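Local atomic coordinates of NEQ263 (Nanoarchaeum equitans Kin4-M, PDB entry 5BN3), a protein that probably binds ATP and pairs with its partner subunit NeqA to form the core complex of an archaeal ATP synthase. Residues G127-I132 / I262-G267; V221-L226 / G272-I277; A186-K191 / R204-L209; L226-Y231 / T257-I262. One frame throughout, in Å; residues are numbered along the deposited sequence.

Contact 1: residues G127-I132 / I262-G267; sequences GQKIAI and IYERSG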
loop_
_atom_site.group_PDB
_atom_site.type_symbol
_atom_site.label_atom_id
_atom_site.label_comp_id
_atom_site.label_asym_id
_atom_site.label_seq_id
_atom_site.Cartn_x
_atom_site.Cartn_y
_atom_site.Cartn_z
ATOM N N GLY B 127 32.466 -4.855 23.697
ATOM C CA GLY B 127 31.481 -5.916 23.793
ATOM C C GLY B 127 30.121 -5.485 23.279
ATOM O O GLY B 127 29.192 -6.285 23.208
ATOM N N GLN B 128 30.000 -4.215 22.913
ATOM C CA GLN B 128 28.727 -3.698 22.416
ATOM C C GLN B 128 28.501 -4.093 20.958
ATOM O O GLN B 128 29.453 -4.292 20.195
ATOM C CB GLN B 128 28.683 -2.172 22.564
ATOM C CG GLN B 128 27.316 -1.534 22.328
ATOM C CD GLN B 128 27.304 -0.047 22.649
ATOM O OE1 GLN B 128 28.329 0.529 23.013
ATOM N NE2 GLN B 128 26.140 0.578 22.518
ATOM N N LYS B 129 27.233 -4.239 20.586
ATOM C CA LYS B 129 26.870 -4.378 19.186
ATOM C C LYS B 129 26.148 -3.103 18.760
ATOM O O LYS B 129 25.136 -2.718 19.353
ATOM C CB LYS B 129 25.993 -5.618 18.957
ATOM C CG LYS B 129 24.812 -5.740 19.909
ATOM C CD LYS B 129 23.953 -6.943 19.574
ATOM C CE LYS B 129 22.707 -6.980 20.436
ATOM N NZ LYS B 129 22.997 -7.261 21.864
ATOM N N ILE B 130 26.686 -2.430 17.752
ATOM C CA ILE B 130 26.098 -1.182 17.285
ATOM C C ILE B 130 26.229 -1.049 15.771
ATOM O O ILE B 130 27.301 -1.263 15.209
ATOM C CB ILE B 130 26.709 0.035 18.020
ATOM C CG1 ILE B 130 26.169 1.345 17.452
ATOM C CG2 ILE B 130 28.217 0.010 17.928
ATOM C CD1 ILE B 130 26.186 2.477 18.461
ATOM N N ALA B 131 25.124 -0.715 15.111
ATOM C CA ALA B 131 25.090 -0.694 13.655
ATOM C C ALA B 131 25.401 0.679 13.075
ATOM O O ALA B 131 25.260 1.698 13.749
ATOM C CB ALA B 131 23.743 -1.173 13.160
ATOM N N ILE B 132 25.832 0.697 11.819
ATOM C CA ILE B 132 25.896 1.934 11.052
ATOM C C ILE B 132 24.818 1.865 9.970
ATOM O O ILE B 132 24.814 0.941 9.153
ATOM C CB ILE B 132 27.281 2.134 10.400
ATOM C CG1 ILE B 132 28.378 2.205 11.469
ATOM C CG2 ILE B 132 27.300 3.403 9.553
ATOM C CD1 ILE B 132 29.782 2.237 10.896
ATOM N N ILE B 262 22.513 -13.710 14.551
ATOM C CA ILE B 262 23.823 -13.198 14.173
ATOM C C ILE B 262 24.288 -12.099 15.133
ATOM O O ILE B 262 25.375 -12.190 15.705
ATOM C CB ILE B 262 23.792 -12.659 12.733
ATOM C CG1 ILE B 262 23.614 -13.815 11.750
ATOM C CG2 ILE B 262 25.059 -11.897 12.404
ATOM C CD1 ILE B 262 23.615 -13.373 10.330
ATOM N N TYR B 263 23.464 -11.066 15.308
ATOM C CA TYR B 263 23.834 -9.905 16.122
ATOM C C TYR B 263 24.118 -10.251 17.587
ATOM O O TYR B 263 24.992 -9.649 18.211
ATOM C CB TYR B 263 22.739 -8.834 16.057
ATOM C CG TYR B 263 22.469 -8.264 14.680
ATOM C CD1 TYR B 263 23.456 -8.234 13.704
ATOM C CD2 TYR B 263 21.222 -7.746 14.362
ATOM C CE1 TYR B 263 23.201 -7.704 12.449
ATOM C CE2 TYR B 263 20.960 -7.216 13.114
ATOM C CZ TYR B 263 21.951 -7.197 12.164
ATOM O OH TYR B 263 21.683 -6.668 10.923
ATOM N N GLU B 264 23.377 -11.212 18.133
ATOM C CA GLU B 264 23.513 -11.574 19.546
ATOM C C GLU B 264 24.723 -12.461 19.832
ATOM O O GLU B 264 25.006 -12.780 20.989
ATOM C CB GLU B 264 22.230 -12.235 20.065
ATOM C CG GLU B 264 21.062 -11.270 20.225
ATOM C CD GLU B 264 21.152 -10.432 21.491
ATOM O OE1 GLU B 264 20.851 -9.221 21.427
ATOM O OE2 GLU B 264 21.502 -10.982 22.557
ATOM N N ARG B 265 25.434 -12.857 18.782
ATOM C CA ARG B 265 26.699 -13.568 18.953
ATOM C C ARG B 265 27.809 -12.539 19.122
ATOM O O ARG B 265 28.754 -12.470 18.332
ATOM C CB ARG B 265 26.975 -14.498 17.769
ATOM C CG ARG B 265 25.983 -15.655 17.667
ATOM C CD ARG B 265 26.217 -16.493 16.421
ATOM N NE ARG B 265 27.351 -17.405 16.557
ATOM C CZ ARG B 265 27.778 -18.218 15.594
ATOM N NH1 ARG B 265 27.167 -18.231 14.418
ATOM N NH2 ARG B 265 28.816 -19.012 15.806
ATOM N N SER B 266 27.666 -11.735 20.169
ATOM C CA SER B 266 28.586 -10.658 20.485
ATOM C C SER B 266 28.489 -10.445 21.980
ATOM O O SER B 266 27.653 -11.063 22.643
ATOM C CB SER B 266 28.157 -9.382 19.769
ATOM O OG SER B 266 26.841 -9.018 20.152
ATOM N N GLY B 267 29.327 -9.570 22.520
ATOM C CA GLY B 267 29.195 -9.223 23.917
ATOM C C GLY B 267 30.453 -9.351 24.745
ATOM O O GLY B 267 31.558 -9.531 24.221
HETATM O O HOH W 1 22.837 -9.032 24.329
HETATM O O HOH W 2 25.475 -8.826 22.697
#
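K129 NZ is gripped by E264 OE1 at 2.9 Å, a salt bridge whose hydrogen bond is weak. Two waters also accept from this amine. Water 1 does so weakly and passes a bond on to E264 OE2, so the carboxylate holds the amine directly and through solvent. Water 2 lies 3.0 Å from K129 NZ and donates to S266 OG at 2.9 Å. E300 OE2 of the same chain makes a second salt bridge to the amine. The two carboxylates would probably stabilise its positive charge. The lysine chain runs extended to CE and bends at its end (chi4 -69°), which turns NZ to E264. On the way, CD passes 3.2 Å from Y263 O and also packs against S266 OG.

The residues belong to the nucleotide-binding domain of the ATPase alpha/beta family. Segment 127-132 leads into central strand 131-134, and segment 262-267 leaves the end of helix 255-263. Between E264 and S266, R265 is the centre of an inverse gamma turn. S266 OG donates to Y263 O at 2.8 Å, with a C=O...donor angle of 161°, and so closes the chain back on the helix end.

An alanine in place of K129 would probably leave E264 and E300 without their shared positive mate and open a gap beside Y263 O. Y263 OH turns to T295 OG1. At the far end the two segments meet backbone to backbone: G267 CA approaches G127 O at 3.0 Å in a CA-H...O contact.

Contact 2: residues V221-L226 / G272-I277; sequences VLVLML and GSITLI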
loop_
_atom_site.group_PDB
_atom_site.type_symbol
_atom_site.label_atom_id
_atom_site.label_comp_id
_atom_site.label_asym_id
_atom_site.label_seq_id
_atom_site.Cartn_x
_atom_site.Cartn_y
_atom_site.Cartn_z
ATOM N N VAL B 221 37.866 -8.974 20.496
ATOM C CA VAL B 221 37.734 -9.069 19.048
ATOM C C VAL B 221 36.809 -7.981 18.499
ATOM O O VAL B 221 35.796 -7.649 19.119
ATOM C CB VAL B 221 37.205 -10.465 18.639
ATOM C CG1 VAL B 221 36.977 -10.546 17.141
ATOM C CG2 VAL B 221 38.180 -11.543 19.074
ATOM N N LEU B 222 37.174 -7.414 17.352
ATOM C CA LEU B 222 36.299 -6.484 16.644
ATOM C C LEU B 222 35.777 -7.130 15.365
ATOM O O LEU B 222 36.558 -7.552 14.508
ATOM C CB LEU B 222 37.043 -5.191 16.299
ATOM C CG LEU B 222 36.247 -4.214 15.430
ATOM C CD1 LEU B 222 35.042 -3.713 16.195
ATOM C CD2 LEU B 222 37.111 -3.048 14.962
ATOM N N VAL B 223 34.457 -7.210 15.235
ATOM C CA VAL B 223 33.857 -7.767 14.029
ATOM C C VAL B 223 33.118 -6.693 13.236
ATOM O O VAL B 223 32.225 -6.023 13.760
ATOM C CB VAL B 223 32.895 -8.929 14.346
ATOM C CG1 VAL B 223 32.357 -9.532 13.057
ATOM C CG2 VAL B 223 33.603 -9.994 15.156
ATOM N N LEU B 224 33.510 -6.528 11.975
ATOM C CA LEU B 224 32.825 -5.626 11.057
ATOM C C LEU B 224 32.112 -6.456 9.992
ATOM O O LEU B 224 32.708 -7.367 9.413
ATOM C CB LEU B 224 33.831 -4.689 10.382
ATOM C CG LEU B 224 34.801 -3.909 11.273
ATOM C CD1 LEU B 224 35.821 -3.160 10.430
ATOM C CD2 LEU B 224 34.046 -2.943 12.159
ATOM N N MET B 225 30.840 -6.159 9.737
ATOM C CA MET B 225 30.135 -6.831 8.646
ATOM C C MET B 225 29.260 -5.897 7.810
ATOM O O MET B 225 28.627 -4.974 8.326
ATOM C CB MET B 225 29.362 -8.072 9.125
ATOM C CG MET B 225 28.316 -7.832 10.195
ATOM S SD MET B 225 27.416 -9.353 10.599
ATOM C CE MET B 225 28.730 -10.347 11.306
ATOM N N LEU B 226 29.242 -6.170 6.509
ATOM C CA LEU B 226 28.634 -5.311 5.503
ATOM C C LEU B 226 28.388 -6.208 4.298
ATOM O O LEU B 226 29.282 -6.971 3.928
ATOM C CB LEU B 226 29.635 -4.214 5.131
ATOM C CG LEU B 226 29.411 -3.301 3.925
ATOM C CD1 LEU B 226 28.292 -2.318 4.195
ATOM C CD2 LEU B 226 30.695 -2.560 3.578
ATOM N N GLY B 272 36.785 -12.557 27.675
ATOM C CA GLY B 272 37.042 -11.794 26.464
ATOM C C GLY B 272 35.814 -11.068 25.948
ATOM O O GLY B 272 34.793 -11.005 26.632
ATOM N N SER B 273 35.904 -10.525 24.736
ATOM C CA SER B 273 34.814 -9.722 24.195
ATOM C C SER B 273 34.720 -9.769 22.674
ATOM O O SER B 273 35.732 -9.885 21.978
ATOM C CB SER B 273 34.949 -8.267 24.654
ATOM O OG SER B 273 36.077 -7.649 24.062
ATOM N N ILE B 274 33.493 -9.686 22.171
ATOM C CA ILE B 274 33.254 -9.462 20.751
ATOM C C ILE B 274 32.517 -8.143 20.574
ATOM O O ILE B 274 31.353 -8.013 20.966
ATOM C CB ILE B 274 32.409 -10.587 20.120
ATOM C CG1 ILE B 274 33.158 -11.922 20.174
ATOM C CG2 ILE B 274 32.062 -10.247 18.677
ATOM C CD1 ILE B 274 32.362 -13.090 19.620
ATOM N N THR B 275 33.200 -7.157 20.001
ATOM C CA THR B 275 32.555 -5.900 19.637
ATOM C C THR B 275 32.104 -6.005 18.182
ATOM O O THR B 275 32.907 -6.286 17.289
ATOM C CB THR B 275 33.496 -4.694 19.830
ATOM O OG1 THR B 275 33.929 -4.642 21.195
ATOM C CG2 THR B 275 32.780 -3.398 19.488
ATOM N N LEU B 276 30.814 -5.787 17.948
ATOM C CA LEU B 276 30.224 -6.062 16.643
ATOM C C LEU B 276 29.640 -4.809 16.005
ATOM O O LEU B 276 28.828 -4.113 16.611
ATOM C CB LEU B 276 29.146 -7.142 16.781
ATOM C CG LEU B 276 28.360 -7.540 15.533
ATOM C CD1 LEU B 276 29.303 -8.022 14.458
ATOM C CD2 LEU B 276 27.347 -8.621 15.868
ATOM N N ILE B 277 30.061 -4.526 14.777
ATOM C CA ILE B 277 29.534 -3.386 14.034
ATOM C C ILE B 277 28.963 -3.832 12.686
ATOM O O ILE B 277 29.692 -3.945 11.699
ATOM C CB ILE B 277 30.611 -2.300 13.823
ATOM C CG1 ILE B 277 31.183 -1.850 15.173
ATOM C CG2 ILE B 277 30.035 -1.108 13.077
ATOM C CD1 ILE B 277 32.277 -0.802 15.065
HETATM O O HOH W 3 36.175 -6.361 21.613
#
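Two neighbouring parallel strands of the central sheet meet here, in the core of the P-loop-type nucleotide-binding domain. Strand 220-226 is joined to strand 273-281 by a crossover that includes helices 228-241 and 255-263. V221 pairs with I274, L222 with T275, V223 with L276 and L224 with I277. Five backbone hydrogen bonds hold this register. V223 N to T275 O is the shortest at 2.7 Å, and M225 N to I277 O the longest at 3.2 Å.

One face of the sheet carries V223, I274 and L276, and helix 196-215 covers it. There V223 splits its two methyls: CG1 lies 3.7 Å from L276 CD1, while CG2 lies 3.9 Å from I274 CG2. M225 CE reaches the same L276 methyl at 4.0 Å, its chain bent at chi3 (65°). The other face carries L222, L224 and I277 under helix 140-151. L224 and I277 lie side by side, with L224 CD2 3.9 Å from I277 CB.

At the start of the pair S273 OG bonds D220 OD1 and T275 OG1 bonds G127 N. Water 3 bridges the strands: it donates to S273 OG and, at 2.8 Å, to V221 O, and also bonds T275 OG1.

Contact 3: residues A186-K191 / R204-L209; sequences AIFISK and RVALTL
Apolar packing carries the contact of F188 with V205, A206 and L209. The F188 ring is met by each of them differently. A206 lies over one face, through its CA, and its CB is 3.9 Å from F188 CD1. V205 CG2 comes in obliquely, 3.6 Å from F188 CD2. L209 CD2 sits at the ring edge, near the ring plane, 3.9 Å from F188 CZ, and the two side chains cross at about a right angle. CG of L209 lies anti to its backbone N (chi1 174°), and chi2 (65°) sets CD2. The same methyl also touches A186 CB at 3.7 Å. An alanine at F188 would probably leave V205 CG2 and L209 CD2 without the ring they pack on and open a gap between strand and helix.

Hydrogen bonding stays within the helix. R204 O accepts from T208 N and, at 2.7 Å, from T208 OG1. The two donors reach it from opposite faces of the carbonyl plane. T208 OG1 in turn accepts from R265 NH2.

The strand and helix axes are 9.1 Å apart and run nearly antiparallel, at 165°. Helix 196-215 forms a beta-alpha-beta crossover from strand 185-190 to strand 220-226. It covers strand 156-162, which lies between those two in the sheet. I158 of that strand touches F188, A206 and L209, and the F188 ring also meets that of F74 from strand 73-75.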
loop_
_atom_site.group_PDB
_atom_site.type_symbol
_atom_site.label_atom_id
_atom_site.label_comp_id
_atom_site.label_asym_id
_atom_site.label_seq_id
_atom_site.Cartn_x
_atom_site.Cartn_y
_atom_site.Cartn_z
ATOM N N ALA B 186 41.242 -11.400 9.955
ATOM C CA ALA B 186 40.714 -12.515 9.179
ATOM C C ALA B 186 39.570 -11.980 8.335
ATOM O O ALA B 186 38.644 -11.360 8.862
ATOM C CB ALA B 186 40.236 -13.628 10.088
ATOM N N ILE B 187 39.634 -12.207 7.027
ATOM C CA ILE B 187 38.655 -11.635 6.110
ATOM C C ILE B 187 37.842 -12.711 5.392
ATOM O O ILE B 187 38.401 -13.637 4.798
ATOM C CB ILE B 187 39.341 -10.701 5.089
ATOM C CG1 ILE B 187 40.034 -9.549 5.825
ATOM C CG2 ILE B 187 38.337 -10.154 4.094
ATOM C CD1 ILE B 187 40.852 -8.642 4.930
ATOM N N PHE B 188 36.519 -12.587 5.458
ATOM C CA PHE B 188 35.624 -13.547 4.821
ATOM C C PHE B 188 34.764 -12.841 3.779
ATOM O O PHE B 188 34.059 -11.879 4.090
ATOM C CB PHE B 188 34.755 -14.243 5.872
ATOM C CG PHE B 188 35.546 -15.029 6.881
ATOM C CD1 PHE B 188 36.017 -14.427 8.039
ATOM C CD2 PHE B 188 35.829 -16.370 6.665
ATOM C CE1 PHE B 188 36.753 -15.149 8.966
ATOM C CE2 PHE B 188 36.561 -17.099 7.587
ATOM C CZ PHE B 188 37.026 -16.488 8.740
ATOM N N ILE B 189 34.834 -13.320 2.541
ATOM C CA ILE B 189 34.204 -12.636 1.417
ATOM C C ILE B 189 33.287 -13.548 0.611
ATOM O O ILE B 189 33.717 -14.589 0.116
ATOM C CB ILE B 189 35.273 -12.058 0.462
ATOM C CG1 ILE B 189 36.165 -11.055 1.200
ATOM C CG2 ILE B 189 34.621 -11.401 -0.747
ATOM C CD1 ILE B 189 37.406 -10.652 0.430
ATOM N N SER B 190 32.021 -13.161 0.485
ATOM C CA SER B 190 31.136 -13.776 -0.499
ATOM C C SER B 190 30.812 -12.735 -1.564
ATOM O O SER B 190 30.345 -11.639 -1.244
ATOM C CB SER B 190 29.854 -14.305 0.149
ATOM O OG SER B 190 29.195 -13.300 0.898
ATOM N N LYS B 191 31.076 -13.069 -2.825
ATOM C CA LYS B 191 30.866 -12.126 -3.924
ATOM C C LYS B 191 29.387 -11.850 -4.179
ATOM O O LYS B 191 28.524 -12.641 -3.800
ATOM C CB LYS B 191 31.548 -12.632 -5.201
ATOM C CG LYS B 191 33.049 -12.837 -5.050
ATOM C CD LYS B 191 33.686 -13.332 -6.340
ATOM C CE LYS B 191 35.161 -13.646 -6.138
ATOM N NZ LYS B 191 35.922 -12.475 -5.627
ATOM N N ARG B 204 28.250 -16.195 9.654
ATOM C CA ARG B 204 28.251 -17.311 10.598
ATOM C C ARG B 204 29.642 -17.904 10.820
ATOM O O ARG B 204 30.014 -18.213 11.954
ATOM C CB ARG B 204 27.260 -18.394 10.152
ATOM C CG ARG B 204 25.797 -18.028 10.396
ATOM C CD ARG B 204 24.845 -19.081 9.852
ATOM N NE ARG B 204 23.481 -18.889 10.344
ATOM C CZ ARG B 204 22.572 -18.118 9.755
ATOM N NH1 ARG B 204 22.873 -17.464 8.642
ATOM N NH2 ARG B 204 21.360 -18.002 10.279
ATOM N N VAL B 205 30.411 -18.065 9.746
ATOM C CA VAL B 205 31.773 -18.575 9.892
ATOM C C VAL B 205 32.667 -17.527 10.554
ATOM O O VAL B 205 33.551 -17.864 11.340
ATOM C CB VAL B 205 32.386 -19.067 8.542
ATOM C CG1 VAL B 205 31.438 -20.022 7.840
ATOM C CG2 VAL B 205 32.709 -17.904 7.626
ATOM N N ALA B 206 32.416 -16.257 10.251
ATOM C CA ALA B 206 33.184 -15.161 10.835
ATOM C C ALA B 206 32.949 -15.052 12.338
ATOM O O ALA B 206 33.883 -14.815 13.110
ATOM C CB ALA B 206 32.830 -13.851 10.151
ATOM N N LEU B 207 31.695 -15.206 12.750
ATOM C CA LEU B 207 31.343 -15.148 14.166
ATOM C C LEU B 207 31.712 -16.424 14.924
ATOM O O LEU B 207 31.973 -16.381 16.127
ATOM C CB LEU B 207 29.856 -14.828 14.337
ATOM C CG LEU B 207 29.489 -13.373 14.042
ATOM C CD1 LEU B 207 27.986 -13.200 13.973
ATOM C CD2 LEU B 207 30.069 -12.475 15.111
ATOM N N THR B 208 31.727 -17.559 14.228
ATOM C CA THR B 208 32.206 -18.799 14.829
ATOM C C THR B 208 33.682 -18.651 15.190
ATOM O O THR B 208 34.110 -19.059 16.270
ATOM C CB THR B 208 32.013 -20.003 13.887
ATOM O OG1 THR B 208 30.613 -20.216 13.670
ATOM C CG2 THR B 208 32.619 -21.259 14.490
ATOM N N LEU B 209 34.454 -18.051 14.288
ATOM C CA LEU B 209 35.858 -17.761 14.567
ATOM C C LEU B 209 35.979 -16.740 15.692
ATOM O O LEU B 209 36.832 -16.869 16.567
ATOM C CB LEU B 209 36.564 -17.236 13.314
ATOM C CG LEU B 209 38.008 -16.777 13.547
ATOM C CD1 LEU B 209 38.879 -17.954 13.953
ATOM C CD2 LEU B 209 38.589 -16.080 12.326
#

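Contact 4: residues L226-Y231 / T257-I262; sequences LDMTNY and TDLASI
The Y231 ring, from helix 228-241, packs against L259 and I262 of helix 255-263, whose CD2 and CD1 methyls both lie on one side of its plane. Its CG lies anti to the backbone N (chi1 173°). L259 CD2 packs obliquely 3.9 Å from Y231 CD2, the two side chains sliding past each other in opposite directions. I262 meets the ring tip to tip, its CD1 close to Y231 CZ. M228 CE widens this apolar patch, 4.3 Å from L259 CD2.

At the polar edge, Y231 OH donates to D258 OD2, which lies near the ring plane. The modelled 2.3 Å is very short and its exact value is doubtful. Carboxylate and ring are nearly coplanar, 17° apart. R204 binds both partners, with a salt bridge to D258 OD1 and a hydrogen bond to Y231 OH.

A cis peptide precedes D227, the N-cap residue, whose OD1 accepts from T229 N at 2.8 Å. D227 follows strand 220-226, where P-loop NTPases place the Walker B aspartate. Helices 196-215 and 290-296 flank the contact. N230 OD1 bonds R396 of one neighbouring V-type ATP synthase alpha chain, and T257 OG1 bonds E327 of another.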
loop_
_atom_site.group_PDB
_atom_site.type_symbol
_atom_site.label_atom_id
_atom_site.label_comp_id
_atom_site.label_asym_id
_atom_site.label_seq_id
_atom_site.Cartn_x
_atom_site.Cartn_y
_atom_site.Cartn_z
ATOM N N LEU B 226 29.242 -6.170 6.509
ATOM C CA LEU B 226 28.634 -5.311 5.503
ATOM C C LEU B 226 28.388 -6.208 4.298
ATOM O O LEU B 226 29.282 -6.971 3.928
ATOM C CB LEU B 226 29.635 -4.214 5.131
ATOM C CG LEU B 226 29.411 -3.301 3.925
ATOM C CD1 LEU B 226 28.292 -2.318 4.195
ATOM C CD2 LEU B 226 30.695 -2.560 3.578
ATOM N N ASP B 227 27.213 -6.141 3.670
ATOM C CA ASP B 227 26.118 -5.234 4.003
ATOM C C ASP B 227 24.950 -6.101 4.459
ATOM O O ASP B 227 24.616 -7.083 3.794
ATOM C CB ASP B 227 25.732 -4.459 2.731
ATOM C CG ASP B 227 24.678 -3.383 2.967
ATOM O OD1 ASP B 227 23.728 -3.596 3.749
ATOM O OD2 ASP B 227 24.789 -2.310 2.334
ATOM N N MET B 228 24.326 -5.752 5.582
ATOM C CA MET B 228 23.242 -6.575 6.120
ATOM C C MET B 228 22.016 -6.596 5.209
ATOM O O MET B 228 21.202 -7.517 5.277
ATOM C CB MET B 228 22.847 -6.135 7.536
ATOM C CG MET B 228 23.957 -6.249 8.579
ATOM S SD MET B 228 24.953 -7.756 8.469
ATOM C CE MET B 228 23.724 -9.022 8.794
ATOM N N THR B 229 21.887 -5.592 4.349
ATOM C CA THR B 229 20.784 -5.566 3.394
ATOM C C THR B 229 20.975 -6.653 2.334
ATOM O O THR B 229 20.005 -7.253 1.868
ATOM C CB THR B 229 20.630 -4.181 2.741
ATOM O OG1 THR B 229 20.419 -3.198 3.764
ATOM C CG2 THR B 229 19.442 -4.167 1.803
ATOM N N ASN B 230 22.228 -6.909 1.962
ATOM C CA ASN B 230 22.537 -8.009 1.054
ATOM C C ASN B 230 22.319 -9.359 1.725
ATOM O O ASN B 230 21.930 -10.325 1.073
ATOM C CB ASN B 230 23.979 -7.921 0.549
ATOM C CG ASN B 230 24.215 -6.725 -0.343
ATOM O OD1 ASN B 230 23.283 -6.181 -0.935
ATOM N ND2 ASN B 230 25.472 -6.310 -0.450
ATOM N N TYR B 231 22.589 -9.424 3.026
ATOM C CA TYR B 231 22.352 -10.644 3.790
ATOM C C TYR B 231 20.871 -10.997 3.816
ATOM O O TYR B 231 20.489 -12.147 3.592
ATOM C CB TYR B 231 22.884 -10.514 5.222
ATOM C CG TYR B 231 22.498 -11.690 6.087
ATOM C CD1 TYR B 231 23.259 -12.848 6.094
ATOM C CD2 TYR B 231 21.357 -11.653 6.876
ATOM C CE1 TYR B 231 22.902 -13.932 6.870
ATOM C CE2 TYR B 231 20.992 -12.731 7.650
ATOM C CZ TYR B 231 21.765 -13.867 7.641
ATOM O OH TYR B 231 21.400 -14.939 8.421
ATOM N N THR B 257 14.328 -12.934 13.900
ATOM C CA THR B 257 14.980 -14.004 14.646
ATOM C C THR B 257 16.305 -14.415 14.000
ATOM O O THR B 257 17.284 -14.679 14.694
ATOM C CB THR B 257 14.046 -15.222 14.800
ATOM O OG1 THR B 257 12.855 -14.816 15.487
ATOM C CG2 THR B 257 14.720 -16.327 15.593
ATOM N N ASP B 258 16.341 -14.450 12.672
ATOM C CA ASP B 258 17.567 -14.812 11.974
ATOM C C ASP B 258 18.644 -13.739 12.124
ATOM O O ASP B 258 19.811 -14.054 12.351
ATOM C CB ASP B 258 17.290 -15.088 10.499
ATOM C CG ASP B 258 18.521 -15.559 9.761
ATOM O OD1 ASP B 258 18.764 -16.784 9.723
ATOM O OD2 ASP B 258 19.256 -14.707 9.226
ATOM N N LEU B 259 18.253 -12.473 12.001
ATOM C CA LEU B 259 19.189 -11.369 12.209
ATOM C C LEU B 259 19.738 -11.388 13.633
ATOM O O LEU B 259 20.922 -11.137 13.860
ATOM C CB LEU B 259 18.516 -10.024 11.911
ATOM C CG LEU B 259 18.238 -9.691 10.442
ATOM C CD1 LEU B 259 17.493 -8.366 10.312
ATOM C CD2 LEU B 259 19.535 -9.646 9.650
ATOM N N ALA B 260 18.871 -11.701 14.589
ATOM C CA ALA B 260 19.273 -11.779 15.987
ATOM C C ALA B 260 20.251 -12.921 16.222
ATOM O O ALA B 260 21.165 -12.801 17.035
ATOM C CB ALA B 260 18.061 -11.936 16.871
ATOM N N SER B 261 20.060 -14.027 15.507
ATOM C CA SER B 261 20.937 -15.189 15.650
ATOM C C SER B 261 22.357 -14.863 15.196
ATOM O O SER B 261 23.287 -15.636 15.422
ATOM C CB SER B 261 20.391 -16.381 14.864
ATOM O OG SER B 261 20.682 -16.255 13.485
ATOM N N ILE B 262 22.513 -13.710 14.551
ATOM C CA ILE B 262 23.823 -13.198 14.173
ATOM C C ILE B 262 24.288 -12.099 15.133
ATOM O O ILE B 262 25.375 -12.190 15.705
ATOM C CB ILE B 262 23.792 -12.659 12.733
ATOM C CG1 ILE B 262 23.614 -13.815 11.750
ATOM C CG2 ILE B 262 25.059 -11.897 12.404
ATOM C CD1 ILE B 262 23.615 -13.373 10.330
#

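All four contacts are mainly buried in one nucleotide-binding domain, and contacts 1, 2 and 3 reach the same central sheet. Contact 2 is its core, held by backbone bonds with apolar side chains on both faces. Contact 3 is purely apolar across its segments and lays helix 196-215 over the sheet. Contacts 1 and 4 use the same helix, 255-263, and are more polar: one centres on a buried lysine and waters, the other on a tyrosine and aspartate. These two also come nearest to alpha chains of the assembly. R204 ties contact 3 to contact 4, R265 NH2 joins contact 1 to T208 of contact 3, and G127 N links contact 1 to T275 of contact 2.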